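Local structure of titin (Homo sapiens, 2J8H) at residues 37-41 with 42-46; 67-70 with 71-75; 162-165 with 166-170; 179-183 with 184-188. The protein is the giant elastic protein of muscle, probably also acting as a serine/threonine protein kinase, whose paired immunoglobulin domains here form a rigid tandem in its A-band region. All coordinates share one frame; numbering follows the deposited sequence.

Contact 1 of 4, residues 37-41 with 42-46; sequences KWYRQ and GKEII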
loop_
_atom_site.group_PDB
_atom_site.type_symbol
_atom_site.label_atom_id
_atom_site.label_comp_id
_atom_site.label_asym_id
_atom_site.label_seq_id
_atom_site.Cartn_x
_atom_site.Cartn_y
_atom_site.Cartn_z
ATOM N N LYS A 37 -19.960 18.964 -12.732
ATOM C CA LYS A 37 -20.259 17.555 -12.805
ATOM C C LYS A 37 -19.050 16.894 -13.451
ATOM O O LYS A 37 -18.315 17.524 -14.220
ATOM C CB LYS A 37 -21.520 17.311 -13.639
ATOM C CG LYS A 37 -22.827 17.769 -13.019
ATOM C CD LYS A 37 -24.078 17.430 -13.897
ATOM C CE LYS A 37 -24.309 18.381 -15.094
ATOM N NZ LYS A 37 -25.618 18.141 -15.925
ATOM N N TRP A 38 -18.852 15.628 -13.118
ATOM C CA TRP A 38 -17.726 14.848 -13.585
ATOM C C TRP A 38 -18.220 13.640 -14.336
ATOM O O TRP A 38 -19.262 13.062 -13.972
ATOM C CB TRP A 38 -16.951 14.352 -12.377
ATOM C CG TRP A 38 -16.228 15.410 -11.615
ATOM C CD1 TRP A 38 -16.698 16.130 -10.559
ATOM C CD2 TRP A 38 -14.900 15.860 -11.848
ATOM N NE1 TRP A 38 -15.738 16.990 -10.112
ATOM C CE2 TRP A 38 -14.622 16.850 -10.890
ATOM C CE3 TRP A 38 -13.911 15.527 -12.780
ATOM C CZ2 TRP A 38 -13.391 17.491 -10.820
ATOM C CZ3 TRP A 38 -12.694 16.171 -12.706
ATOM C CH2 TRP A 38 -12.449 17.145 -11.728
ATOM N N TYR A 39 -17.471 13.222 -15.355
ATOM C CA TYR A 39 -17.904 12.136 -16.224
ATOM C C TYR A 39 -16.741 11.220 -16.531
ATOM O O TYR A 39 -15.600 11.684 -16.676
ATOM C CB TYR A 39 -18.406 12.682 -17.561
ATOM C CG TYR A 39 -19.507 13.693 -17.412
ATOM C CD1 TYR A 39 -19.209 15.000 -17.056
ATOM C CD2 TYR A 39 -20.853 13.358 -17.632
ATOM C CE1 TYR A 39 -20.198 15.951 -16.911
ATOM C CE2 TYR A 39 -21.843 14.305 -17.453
ATOM C CZ TYR A 39 -21.496 15.597 -17.115
ATOM O OH TYR A 39 -22.440 16.569 -16.938
ATOM N N ARG A 40 -17.051 9.936 -16.693
ATOM C CA ARG A 40 -16.112 8.964 -17.218
ATOM C C ARG A 40 -16.655 8.576 -18.583
ATOM O O ARG A 40 -17.767 8.064 -18.699
ATOM C CB ARG A 40 -16.054 7.749 -16.289
ATOM C CG ARG A 40 -15.113 6.631 -16.720
ATOM C CD ARG A 40 -15.443 5.402 -15.898
ATOM N NE ARG A 40 -14.756 4.193 -16.317
ATOM C CZ ARG A 40 -15.028 3.501 -17.414
ATOM N NH1 ARG A 40 -15.971 3.903 -18.269
ATOM N NH2 ARG A 40 -14.314 2.403 -17.684
ATOM N N GLN A 41 -15.873 8.833 -19.625
ATOM C CA GLN A 41 -16.303 8.549 -20.987
ATOM C C GLN A 41 -17.725 9.014 -21.228
ATOM O O GLN A 41 -18.538 8.264 -21.752
ATOM C CB GLN A 41 -16.237 7.052 -21.294
ATOM C CG GLN A 41 -14.885 6.552 -21.639
ATOM C CD GLN A 41 -14.925 5.162 -22.220
ATOM O OE1 GLN A 41 -14.966 4.169 -21.486
ATOM N NE2 GLN A 41 -14.925 5.077 -23.548
ATOM N N GLY A 42 -18.036 10.236 -20.813
ATOM C CA GLY A 42 -19.335 10.820 -21.127
ATOM C C GLY A 42 -20.506 10.295 -20.310
ATOM O O GLY A 42 -21.644 10.598 -20.620
ATOM N N LYS A 43 -20.246 9.491 -19.285
ATOM C CA LYS A 43 -21.297 9.049 -18.375
ATOM C C LYS A 43 -21.015 9.678 -17.033
ATOM O O LYS A 43 -19.899 9.570 -16.514
ATOM C CB LYS A 43 -21.331 7.529 -18.262
ATOM C CG LYS A 43 -21.830 6.843 -19.556
ATOM C CD LYS A 43 -22.097 5.344 -19.354
ATOM C CE LYS A 43 -22.711 4.655 -20.588
ATOM N NZ LYS A 43 -22.779 3.150 -20.375
ATOM N N GLU A 44 -22.007 10.335 -16.450
ATOM C CA GLU A 44 -21.744 11.101 -15.235
ATOM C C GLU A 44 -21.232 10.205 -14.108
ATOM O O GLU A 44 -21.730 9.104 -13.919
ATOM C CB GLU A 44 -22.984 11.842 -14.754
ATOM C CG GLU A 44 -22.620 12.896 -13.734
ATOM C CD GLU A 44 -23.800 13.686 -13.197
ATOM O OE1 GLU A 44 -24.946 13.509 -13.680
ATOM O OE2 GLU A 44 -23.542 14.489 -12.280
ATOM N N ILE A 45 -20.221 10.676 -13.394
ATOM C CA ILE A 45 -19.785 10.021 -12.167
ATOM C C ILE A 45 -20.596 10.550 -10.994
ATOM O O ILE A 45 -20.588 11.748 -10.712
ATOM C CB ILE A 45 -18.297 10.279 -11.870
ATOM C CG1 ILE A 45 -17.398 9.587 -12.905
ATOM C CG2 ILE A 45 -17.937 9.700 -10.497
ATOM C CD1 ILE A 45 -15.954 10.088 -12.842
ATOM N N ILE A 46 -21.287 9.657 -10.319
ATOM C CA ILE A 46 -21.951 9.962 -9.058
ATOM C C ILE A 46 -21.040 9.446 -7.939
ATOM O O ILE A 46 -20.769 8.276 -7.831
ATOM C CB ILE A 46 -23.340 9.321 -9.013
ATOM C CG1 ILE A 46 -24.206 9.858 -10.187
ATOM C CG2 ILE A 46 -24.063 9.567 -7.675
ATOM C CD1 ILE A 46 -24.332 11.371 -10.252
HETATM O O HOH W 1 -20.936 14.477 -11.283
#
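Glu-44 lies across the ring of Tyr-39, its CG over one ring face and its CB 3.8 Å from Tyr-39 CE2. The ring is drawn in further along the backbone, with Tyr-39 CD2 3.4 Å from Glu-44 CA, so the glutamate's backbone meets the ring at CD2 while its CG lies over the face, and its carboxylate runs on toward Lys-37. That reach comes from a fully extended chain with CG anti to the backbone N (chi1 -165°). Glu-44 OE2 ends 3.4 Å from Lys-37 CD, beside the lysine's aliphatic part rather than its ammonium group. A water joins the strands here: it accepts from Trp-38 N and lies 2.8 Å from Glu-44 OE2, although several acceptors compete for its protons. Replacing Tyr-39 by an alanine would probably leave the methylenes of Glu-44 without their aromatic support and open a gap beside strand 76-83. The arrangement is a tight beta hairpin, the C-C' turn of an I-set immunoglobulin domain, closed by a type I' turn from Arg-40 to Lys-43. Gly-42 sits in that turn at positive phi (76°), where a beta carbon would run into Gln-41 O; its N is held by Gln-78 OE1. Reciprocal backbone bonds join Arg-40 and Lys-43, and Ile-45 N gives a short, nearly straight bond of 2.6 Å to Trp-38 O. Ile-45 then turns inward: its CB is 4.3 Å from Trp-38 CB, its CG1 rests 4.1 Å from Arg-40 CB, and Tyr-52 and Leu-64, on strands of the other sheet, pack against it.

Contact 2 of 4, residues 67-70 with 71-75; sequences ASVT and DDDAT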
loop_
_atom_site.group_PDB
_atom_site.type_symbol
_atom_site.label_atom_id
_atom_site.label_comp_id
_atom_site.label_asym_id
_atom_site.label_seq_id
_atom_site.Cartn_x
_atom_site.Cartn_y
_atom_site.Cartn_z
ATOM N N ALA A 67 -10.105 6.156 -6.493
ATOM C CA ALA A 67 -9.306 5.347 -5.616
ATOM C C ALA A 67 -8.749 4.153 -6.335
ATOM O O ALA A 67 -9.415 3.550 -7.199
ATOM C CB ALA A 67 -10.126 4.881 -4.419
ATOM N N SER A 68 -7.525 3.787 -5.949
ATOM C CA SER A 68 -7.001 2.487 -6.269
ATOM C C SER A 68 -7.206 2.148 -7.731
ATOM O O SER A 68 -7.983 1.247 -8.088
ATOM C CB SER A 68 -7.665 1.439 -5.371
ATOM O OG SER A 68 -7.269 1.644 -4.019
ATOM N N VAL A 69 -6.517 2.900 -8.582
ATOM C CA VAL A 69 -6.773 2.816 -10.002
ATOM C C VAL A 69 -6.347 1.486 -10.599
ATOM O O VAL A 69 -5.331 0.914 -10.212
ATOM C CB VAL A 69 -6.181 4.015 -10.782
ATOM C CG1 VAL A 69 -6.880 5.264 -10.359
ATOM C CG2 VAL A 69 -4.668 4.136 -10.596
ATOM N N THR A 70 -7.184 0.979 -11.500
ATOM C CA THR A 70 -6.895 -0.197 -12.286
ATOM C C THR A 70 -6.983 0.199 -13.757
ATOM O O THR A 70 -7.369 1.331 -14.080
ATOM C CB THR A 70 -7.926 -1.267 -12.021
ATOM O OG1 THR A 70 -9.178 -0.833 -12.539
ATOM C CG2 THR A 70 -8.057 -1.506 -10.515
ATOM N N ASP A 71 -6.640 -0.728 -14.644
ATOM C CA ASP A 71 -6.708 -0.442 -16.068
ATOM C C ASP A 71 -8.140 -0.056 -16.481
ATOM O O ASP A 71 -8.333 0.678 -17.458
ATOM C CB ASP A 71 -6.155 -1.611 -16.895
ATOM C CG ASP A 71 -6.107 -1.291 -18.385
ATOM O OD1 ASP A 71 -5.488 -0.261 -18.773
ATOM O OD2 ASP A 71 -6.711 -2.069 -19.161
ATOM N N ASP A 72 -9.143 -0.499 -15.717
ATOM C CA ASP A 72 -10.527 -0.118 -16.000
ATOM C C ASP A 72 -10.762 1.389 -15.852
ATOM O O ASP A 72 -11.666 1.948 -16.451
ATOM C CB ASP A 72 -11.515 -0.887 -15.110
ATOM C CG ASP A 72 -12.980 -0.516 -15.406
ATOM O OD1 ASP A 72 -13.523 -0.973 -16.443
ATOM O OD2 ASP A 72 -13.582 0.265 -14.627
ATOM N N ASP A 73 -9.935 2.051 -15.049
ATOM C CA ASP A 73 -10.045 3.472 -14.862
ATOM C C ASP A 73 -9.267 4.267 -15.894
ATOM O O ASP A 73 -9.371 5.471 -15.917
ATOM C CB ASP A 73 -9.565 3.829 -13.462
ATOM C CG ASP A 73 -10.344 3.105 -12.404
ATOM O OD1 ASP A 73 -11.600 3.202 -12.443
ATOM O OD2 ASP A 73 -9.712 2.425 -11.572
ATOM N N ALA A 74 -8.488 3.594 -16.725
ATOM C CA ALA A 74 -7.611 4.254 -17.674
ATOM C C ALA A 74 -8.425 4.630 -18.891
ATOM O O ALA A 74 -8.565 3.854 -19.829
ATOM C CB ALA A 74 -6.455 3.339 -18.064
ATOM N N THR A 75 -8.993 5.818 -18.866
ATOM C CA THR A 75 -9.828 6.258 -19.977
ATOM C C THR A 75 -9.914 7.773 -19.931
ATOM O O THR A 75 -9.145 8.419 -19.213
ATOM C CB THR A 75 -11.240 5.585 -19.931
ATOM O OG1 THR A 75 -11.954 5.902 -21.130
ATOM C CG2 THR A 75 -12.040 6.036 -18.708
#
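Thr-70 and Asp-73 grip each other twice at the short 3-10 segment 71-73, which ends on the aspartate. This is the E-F connection of the first immunoglobulin domain, and it carries a tyrosine corner: the hydroxyl of Tyr-77, four residues on, bonds to the carbonyl O of Asp-73. The tight part lies on the inner side of the turn. Thr-70 N gives a nearly straight bond of 2.9 Å to Asp-73 OD2, meeting the carboxylate on its anti side and only 20° out of its plane. In return Asp-73 N donates to Thr-70 O over 2.8 Å, from above the carbonyl plane. With CG beside its own backbone N (chi1 -58°), the aspartate folds back over the turn instead of projecting outward, and the same OD2 comes 3.4 Å from Val-69 CA. Lys-51 completes the grip: its ammonium group makes a salt bridge with Asp-73 OD2 and also bonds Ala-67 O, so this buried carboxylate oxygen has both a backbone N-H and a cation as partners, which would probably stabilise its negative charge. Val-69 seals the inner side against Leu-94 and Val-96. The outer side is looser. The carboxylates of Asp-71 and Asp-72 lead away from the preceding segment; that of Asp-71 makes a long, weak ion pair with Lys-131 of the second immunoglobulin domain, and Asp-72 is exposed. Within the turn Asp-72 is tied back weakly: its N makes a bent bond of 3.2 Å to Thr-70 OG1, and its CB stands 3.5 Å from that same oxygen.

Contact 3 of 4, residues 162-165 with 166-170; sequences LVFP and NGVER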
loop_
_atom_site.group_PDB
_atom_site.type_symbol
_atom_site.label_atom_id
_atom_site.label_comp_id
_atom_site.label_asym_id
_atom_site.label_seq_id
_atom_site.Cartn_x
_atom_site.Cartn_y
_atom_site.Cartn_z
ATOM N N LEU A 162 2.584 -21.594 -23.509
ATOM C CA LEU A 162 3.486 -22.338 -24.332
ATOM C C LEU A 162 2.823 -23.670 -24.563
ATOM O O LEU A 162 2.574 -24.426 -23.613
ATOM C CB LEU A 162 4.839 -22.540 -23.643
ATOM C CG LEU A 162 5.838 -23.369 -24.469
ATOM C CD1 LEU A 162 6.157 -22.642 -25.791
ATOM C CD2 LEU A 162 7.094 -23.737 -23.647
ATOM N N VAL A 163 2.529 -23.962 -25.821
ATOM C CA VAL A 163 1.806 -25.193 -26.146
ATOM C C VAL A 163 2.713 -26.181 -26.903
ATOM O O VAL A 163 3.570 -25.797 -27.725
ATOM C CB VAL A 163 0.546 -24.910 -26.967
ATOM C CG1 VAL A 163 -0.311 -26.175 -27.105
ATOM C CG2 VAL A 163 -0.273 -23.754 -26.358
ATOM N N PHE A 164 2.487 -27.462 -26.637
ATOM C CA PHE A 164 3.166 -28.561 -27.318
ATOM C C PHE A 164 2.122 -29.249 -28.195
ATOM O O PHE A 164 1.619 -30.290 -27.831
ATOM C CB PHE A 164 3.730 -29.522 -26.261
ATOM C CG PHE A 164 4.804 -28.898 -25.398
ATOM C CD1 PHE A 164 4.477 -28.102 -24.309
ATOM C CD2 PHE A 164 6.141 -29.061 -25.701
ATOM C CE1 PHE A 164 5.463 -27.502 -23.536
ATOM C CE2 PHE A 164 7.126 -28.471 -24.923
ATOM C CZ PHE A 164 6.776 -27.682 -23.847
ATOM N N PRO A 165 1.762 -28.645 -29.351
ATOM C CA PRO A 165 0.608 -29.113 -30.119
ATOM C C PRO A 165 0.719 -30.527 -30.686
ATOM O O PRO A 165 -0.305 -31.147 -31.013
ATOM C CB PRO A 165 0.502 -28.085 -31.247
ATOM C CG PRO A 165 1.851 -27.526 -31.385
ATOM C CD PRO A 165 2.400 -27.488 -30.004
ATOM N N ASN A 166 1.942 -31.030 -30.817
ATOM C CA ASN A 166 2.166 -32.334 -31.386
ATOM C C ASN A 166 2.077 -33.421 -30.313
ATOM O O ASN A 166 2.195 -34.602 -30.623
ATOM C CB ASN A 166 3.551 -32.414 -32.038
ATOM C CG ASN A 166 3.828 -31.276 -33.004
ATOM O OD1 ASN A 166 2.943 -30.834 -33.756
ATOM N ND2 ASN A 166 5.086 -30.833 -33.035
ATOM N N GLY A 167 1.891 -33.022 -29.057
ATOM C CA GLY A 167 1.995 -33.947 -27.941
ATOM C C GLY A 167 3.399 -33.930 -27.376
ATOM O O GLY A 167 4.379 -33.984 -28.118
ATOM N N VAL A 168 3.510 -33.897 -26.052
ATOM C CA VAL A 168 4.831 -33.835 -25.428
ATOM C C VAL A 168 5.606 -35.096 -25.623
ATOM O O VAL A 168 5.049 -36.189 -25.639
ATOM C CB VAL A 168 4.798 -33.565 -23.904
ATOM C CG1 VAL A 168 4.358 -32.152 -23.650
ATOM C CG2 VAL A 168 3.913 -34.561 -23.203
ATOM N N GLU A 169 6.906 -34.904 -25.785
ATOM C CA GLU A 169 7.870 -35.962 -25.891
ATOM C C GLU A 169 8.705 -35.926 -24.614
ATOM O O GLU A 169 8.707 -34.937 -23.888
ATOM C CB GLU A 169 8.743 -35.703 -27.108
ATOM C CG GLU A 169 7.955 -35.785 -28.419
ATOM C CD GLU A 169 8.630 -35.075 -29.594
ATOM O OE1 GLU A 169 9.817 -34.687 -29.478
ATOM O OE2 GLU A 169 7.959 -34.906 -30.644
ATOM N N ARG A 170 9.424 -37.003 -24.339
ATOM C CA ARG A 170 10.238 -37.070 -23.136
ATOM C C ARG A 170 11.262 -35.946 -23.099
ATOM O O ARG A 170 11.597 -35.427 -22.030
ATOM C CB ARG A 170 10.962 -38.402 -23.074
ATOM C CG ARG A 170 10.053 -39.549 -22.808
ATOM C CD ARG A 170 10.851 -40.816 -22.792
ATOM N NE ARG A 170 9.975 -41.968 -22.901
ATOM C CZ ARG A 170 10.280 -43.106 -23.530
ATOM N NH1 ARG A 170 11.464 -43.289 -24.125
ATOM N NH2 ARG A 170 9.380 -44.082 -23.561
#
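The ring of Phe-164 meets Val-168 obliquely. A single methyl group does the touching: Val-168 CG1 lies 3.7 Å from Phe-164 CG and 3.8 Å from Phe-164 CB, while the ortho carbons CD1 and CD2 are both 4.1 Å from it. The methyl therefore sits at the root of the ring, about equally far from the two ortho carbons. Standing anti to the valine's carbonyl carbon (chi1 -70°), CG1 is the branch turned to the ring. A second ring, that of Tyr-151, meets the phenylalanine with the planes about 65° apart, and Ile-124 adds apolar cover. The other flat groups belong to the turn itself: the amide of Asn-166 bends back toward the chain, with OD1 3.8 Å from Pro-165 C and 4.2 Å from Pro-165 CG, and its ND2 is held by Gly-149 O. Between these groups the chain reverses in a type I beta turn from Phe-164 to Gly-167, closed by Gly-167 N donating to Phe-164 O over 3.0 Å; the donor stands well above the carbonyl plane. Gly-167, the turn's last residue, has a positive phi, and at its backbone angles a beta carbon would be jammed against the carbonyl O of the residue before. This reversal leads from strand 159-163 into the E-F connection of the second immunoglobulin domain. It returns Val-168 to the interior, where it packs on Val-122 while its backbone bonds to the loop at Gly-119 and Glu-120. One backbone bond and one methyl-to-ring contact thus join the two segments, which suggests that across this turn apolar burial, with backbone bonding, does more than charge.

Contact 4 of 4, residues 179-183 with 184-188; sequences CAKNR and FGIDQ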
loop_
_atom_site.group_PDB
_atom_site.type_symbol
_atom_site.label_atom_id
_atom_site.label_comp_id
_atom_site.label_asym_id
_atom_site.label_seq_id
_atom_site.Cartn_x
_atom_site.Cartn_y
_atom_site.Cartn_z
ATOM N N CYS A 179 9.045 -14.528 -19.694
ATOM C CA CYS A 179 9.459 -13.213 -19.272
ATOM C C CYS A 179 8.524 -12.181 -19.869
ATOM O O CYS A 179 8.132 -12.310 -21.025
ATOM C CB CYS A 179 10.904 -13.016 -19.701
ATOM S SG CYS A 179 11.666 -11.419 -19.278
ATOM N N ALA A 180 8.130 -11.193 -19.061
ATOM C CA ALA A 180 7.320 -10.064 -19.504
ATOM C C ALA A 180 8.130 -8.805 -19.245
ATOM O O ALA A 180 8.669 -8.638 -18.148
ATOM C CB ALA A 180 5.986 -10.019 -18.745
ATOM N N LYS A 181 8.213 -7.930 -20.251
ATOM C CA LYS A 181 8.944 -6.666 -20.168
ATOM C C LYS A 181 8.083 -5.515 -20.672
ATOM O O LYS A 181 7.484 -5.604 -21.746
ATOM C CB LYS A 181 10.197 -6.670 -21.063
ATOM C CG LYS A 181 11.186 -7.793 -20.852
ATOM C CD LYS A 181 11.970 -8.111 -22.158
ATOM C CE LYS A 181 13.049 -9.197 -21.934
ATOM N NZ LYS A 181 12.529 -10.573 -21.661
ATOM N N ASN A 182 8.045 -4.428 -19.910
ATOM C CA ASN A 182 7.646 -3.132 -20.455
ATOM C C ASN A 182 8.502 -2.052 -19.837
ATOM O O ASN A 182 9.501 -2.356 -19.171
ATOM C CB ASN A 182 6.131 -2.876 -20.292
ATOM C CG ASN A 182 5.685 -2.726 -18.859
ATOM O OD1 ASN A 182 6.486 -2.656 -17.926
ATOM N ND2 ASN A 182 4.369 -2.677 -18.674
ATOM N N ARG A 183 8.122 -0.794 -20.054
ATOM C CA ARG A 183 8.914 0.323 -19.579
ATOM C C ARG A 183 9.001 0.420 -18.062
ATOM O O ARG A 183 9.887 1.084 -17.554
ATOM C CB ARG A 183 8.386 1.655 -20.177
ATOM C CG ARG A 183 6.973 2.056 -19.698
ATOM C CD ARG A 183 6.541 3.392 -20.274
ATOM N NE ARG A 183 6.444 3.354 -21.737
ATOM C CZ ARG A 183 5.951 4.339 -22.481
ATOM N NH1 ARG A 183 5.499 5.459 -21.908
ATOM N NH2 ARG A 183 5.910 4.212 -23.808
ATOM N N PHE A 184 8.098 -0.228 -17.341
ATOM C CA PHE A 184 8.081 -0.131 -15.896
ATOM C C PHE A 184 8.739 -1.322 -15.220
ATOM O O PHE A 184 8.739 -1.415 -13.989
ATOM C CB PHE A 184 6.641 0.067 -15.401
ATOM C CG PHE A 184 6.004 1.315 -15.958
ATOM C CD1 PHE A 184 6.494 2.566 -15.609
ATOM C CD2 PHE A 184 4.972 1.237 -16.869
ATOM C CE1 PHE A 184 5.938 3.728 -16.132
ATOM C CE2 PHE A 184 4.418 2.397 -17.391
ATOM C CZ PHE A 184 4.907 3.637 -17.019
ATOM N N GLY A 185 9.280 -2.242 -16.018
ATOM C CA GLY A 185 10.033 -3.351 -15.456
ATOM C C GLY A 185 9.960 -4.639 -16.239
ATOM O O GLY A 185 9.161 -4.793 -17.151
ATOM N N ILE A 186 10.834 -5.553 -15.838
ATOM C CA ILE A 186 10.949 -6.870 -16.388
ATOM C C ILE A 186 10.666 -7.855 -15.276
ATOM O O ILE A 186 11.150 -7.704 -14.160
ATOM C CB ILE A 186 12.370 -7.089 -16.860
ATOM C CG1 ILE A 186 12.702 -6.002 -17.887
ATOM C CG2 ILE A 186 12.541 -8.510 -17.424
ATOM C CD1 ILE A 186 13.982 -6.202 -18.603
ATOM N N ASP A 187 9.903 -8.884 -15.586
ATOM C CA ASP A 187 9.676 -9.970 -14.631
ATOM C C ASP A 187 9.804 -11.276 -15.410
ATOM O O ASP A 187 9.410 -11.333 -16.577
ATOM C CB ASP A 187 8.265 -9.854 -14.067
ATOM C CG ASP A 187 8.043 -10.694 -12.809
ATOM O OD1 ASP A 187 8.988 -10.822 -12.015
ATOM O OD2 ASP A 187 6.912 -11.189 -12.611
ATOM N N GLN A 188 10.348 -12.305 -14.765
ATOM C CA GLN A 188 10.434 -13.650 -15.321
ATOM C C GLN A 188 10.158 -14.686 -14.258
ATOM O O GLN A 188 10.315 -14.432 -13.051
ATOM C CB GLN A 188 11.783 -13.913 -15.985
ATOM C CG GLN A 188 12.946 -14.197 -15.083
ATOM C CD GLN A 188 14.187 -14.653 -15.857
ATOM O OE1 GLN A 188 14.585 -14.035 -16.853
ATOM N NE2 GLN A 188 14.789 -15.737 -15.405
#
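Asn-182 OD1 accepts a hydrogen bond of 3.0 Å from Phe-184 N, which stands well above the plane of the side-chain amide, forming an Asx turn within the type I beta turn that runs from Asn-182 to Gly-185. CG of the asparagine stands between its backbone N and carbonyl carbon (chi1 66°), which swings the amide over the turn. Its polar atoms are well served: OD1 also accepts from Ala-100 N, and ND2 donates to Pro-132 O and Val-98 O, tying the turn to the chain near the domain junction. At the bend, Arg-183 CG lies over one face of the Phe-184 ring, 3.6 Å from its centroid, a CH-pi contact. With an alanine in place of Phe-184 the ring beside Arg-183 is gone; the arginine's methylenes would probably be freer to turn, and Pro-132 left without its aromatic neighbour. The whole is the F-G beta hairpin of the second immunoglobulin domain. Ala-180 and Asp-187 exchange two nearly straight backbone bonds (2.8 Å from Ala-180 N to Asp-187 O), and Asn-182 and Gly-185 exchange another two. The carboxylate of Asp-187 turns away, making salt bridges with Lys-101 and Lys-189 and accepting from Ile-102 N. On the face of Cys-179 and Lys-181, Ile-186 CG2 rests 3.6 Å from Cys-179 SG and 3.8 Å from Lys-181 CG. Ile-186 N bonds outward, to Gln-63 OE1 of a second subunit, whose Tyr-61 packs on Ile-186 and Lys-181.

How the contacts relate
Contacts 1 and 2 belong to the first immunoglobulin domain and contacts 3 and 4 to the second, so the four sample the length of the tandem. Only contacts 1 and 2 touch: Arg-40 NH2 is probably hydrogen-bonded to Asp-72 O (3.0 Å), joining the C-C' hairpin to the E-F turn. Contact 2 lies in the E-F connection of its domain, and contact 3 runs from the end of strand 159-163 into the corresponding connection of the second, with centres about 38 Å apart. Contact 4 lies nearer the junction: its centre is about 20 Å from that of contact 2, and their nearest atoms are about 10 Å apart. Contacts 1 and 3 are the most distant pair, about 49 Å between centres.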